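Local coordinates for protein PpiC-type peptidyl-prolyl cis-trans isomerase (Novosphingobium aromaticivorans, PDB 3GPK) that probably catalyses the cis-trans isomerisation of peptidyl-prolyl bonds through this parvulin-type (PpiC) rotamase domain, one piece of a longer, probably periplasmic protein, at residues G39-F42 with V43-A46. Sequence-based numbering, arbitrary orientation.
Sequences GGSF and VAYA
Tyr-45 N bonds to Ser-41 O (3.0 Å, N-H...O 170°) and Ala-46 N to Phe-42 O (2.8 Å), the first i to i+4 backbone links of helix 42-49, with Ser-41 as its N-cap. The capping bond itself comes from the serine side chain: OG is anti to the backbone N (chi1 168°), which sets it beside the carbonyl carbon, facing the amides that follow, and it accepts from Ala-44 N at 3.2 Å, nearly straight at 165°. Serine suits the place because its short side chain sets an oxygen among the amides at the helix start. Gly-39 ends helix 22-37 in a Schellman motif, its positive phi readily reached without a side chain. Gly-40, having none either, leaves room for the Tyr-45 ring, and Tyr-45 CE2 lies 4.0 Å from Gly-40 CA. The ring also presents an edge to Ser-41 O, which lies in its plane 3.2 Å from Tyr-45 CD2, while the tyrosine reaches Ile-32, Gln-35 and Leu-36 of helix 22-37. Phe-42 meets the ring of Tyr-99 and packs on Leu-36 and on Ile-13 of strand 7-16; small Ala-46 also touches Ile-13, and through these residues the start of helix 42-49 packs against the sheet. At the exposed Val-43, one water accepts from Val-43 N at 3.1 Å and is hydrogen-bonded to Ser-41 OG.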
ATOM      1  N   GLY A  39      -2.393 -15.066  -4.759  1.00 14.84           N
ATOM      2  CA  GLY A  39      -2.641 -14.811  -6.167  1.00 14.04           C
ATOM      3  C   GLY A  39      -3.727 -13.830  -6.562  1.00 12.93           C
ATOM      4  O   GLY A  39      -3.856 -13.505  -7.736  1.00 15.15           O
ATOM      5  N   GLY A  40      -4.501 -13.347  -5.596  1.00 11.20           N
ATOM      6  CA  GLY A  40      -5.566 -12.411  -5.915  1.00 10.51           C
ATOM      7  C   GLY A  40      -5.095 -11.118  -6.558  1.00 10.09           C
ATOM      8  O   GLY A  40      -3.988 -10.640  -6.301  1.00 10.86           O
ATOM      9  N   SER A  41      -5.949 -10.544  -7.400  1.00  8.77           N
ATOM     10  CA  SER A  41      -5.642  -9.298  -8.095  1.00  8.11           C
ATOM     11  C   SER A  41      -5.669  -8.126  -7.134  1.00  8.23           C
ATOM     12  O   SER A  41      -6.688  -7.877  -6.496  1.00  9.09           O
ATOM     13  CB  SER A  41      -6.664  -9.050  -9.207  1.00 10.76           C
ATOM     14  OG  SER A  41      -6.552  -7.729  -9.704  1.00 11.98           O
ATOM     15  N   PHE A  42      -4.561  -7.403  -7.037  1.00  8.78           N
ATOM     16  CA  PHE A  42      -4.506  -6.259  -6.133  1.00  9.19           C
ATOM     17  C   PHE A  42      -5.561  -5.234  -6.530  1.00  8.91           C
ATOM     18  O   PHE A  42      -6.225  -4.641  -5.680  1.00 11.20           O
ATOM     19  CB  PHE A  42      -3.131  -5.593  -6.169  1.00  8.77           C
ATOM     20  CG  PHE A  42      -2.920  -4.592  -5.069  1.00  9.98           C
ATOM     21  CD1 PHE A  42      -2.470  -5.006  -3.818  1.00  9.26           C
ATOM     22  CD2 PHE A  42      -3.208  -3.243  -5.269  1.00 10.08           C
ATOM     23  CE1 PHE A  42      -2.309  -4.094  -2.777  1.00 10.22           C
ATOM     24  CE2 PHE A  42      -3.054  -2.322  -4.235  1.00  9.34           C
ATOM     25  CZ  PHE A  42      -2.604  -2.751  -2.983  1.00  8.37           C
ATOM     26  N   VAL A  43      -5.693  -5.009  -7.835  1.00 10.04           N
ATOM     27  CA  VAL A  43      -6.665  -4.056  -8.356  1.00 10.00           C
ATOM     28  C   VAL A  43      -8.082  -4.439  -7.953  1.00  9.84           C
ATOM     29  O   VAL A  43      -8.864  -3.594  -7.530  1.00  9.70           O
ATOM     30  CB  VAL A  43      -6.583  -3.966  -9.900  1.00 11.91           C
ATOM     31  CG1 VAL A  43      -7.766  -3.166 -10.446  1.00 12.60           C
ATOM     32  CG2 VAL A  43      -5.271  -3.308 -10.309  1.00 14.67           C
ATOM     33  N   ALA A  44      -8.411  -5.717  -8.094  1.00  9.45           N
ATOM     34  CA  ALA A  44      -9.743  -6.189  -7.744  1.00  9.48           C
ATOM     35  C   ALA A  44     -10.040  -6.003  -6.263  1.00  9.10           C
ATOM     36  O   ALA A  44     -11.115  -5.519  -5.898  1.00  9.72           O
ATOM     37  CB  ALA A  44      -9.893  -7.647  -8.122  1.00 10.35           C
ATOM     38  N   TYR A  45      -9.098  -6.392  -5.408  1.00  8.37           N
ATOM     39  CA  TYR A  45      -9.308  -6.251  -3.978  1.00  7.23           C
ATOM     40  C   TYR A  45      -9.350  -4.789  -3.555  1.00  8.15           C
ATOM     41  O   TYR A  45     -10.114  -4.423  -2.665  1.00  8.16           O
ATOM     42  CB  TYR A  45      -8.239  -7.032  -3.203  1.00  7.62           C
ATOM     43  CG  TYR A  45      -8.577  -8.500  -3.081  1.00  7.87           C
ATOM     44  CD1 TYR A  45      -9.310  -8.975  -1.991  1.00  8.00           C
ATOM     45  CD2 TYR A  45      -8.252  -9.402  -4.096  1.00  8.12           C
ATOM     46  CE1 TYR A  45      -9.717 -10.299  -1.919  1.00  7.65           C
ATOM     47  CE2 TYR A  45      -8.659 -10.738  -4.030  1.00  9.23           C
ATOM     48  CZ  TYR A  45      -9.398 -11.177  -2.939  1.00  8.11           C
ATOM     49  OH  TYR A  45      -9.866 -12.471  -2.880  1.00  9.24           O
ATOM     50  N   ALA A  46      -8.547  -3.953  -4.205  1.00  8.10           N
ATOM     51  CA  ALA A  46      -8.534  -2.532  -3.879  1.00  9.04           C
ATOM     52  C   ALA A  46      -9.877  -1.903  -4.246  1.00  9.25           C
ATOM     53  O   ALA A  46     -10.437  -1.127  -3.481  1.00  9.44           O
ATOM     54  CB  ALA A  46      -7.398  -1.838  -4.624  1.00  9.05           C
TER
HETATM   55  O   HOH W   1      -3.795  -6.203  -9.951  1.00 23.12           O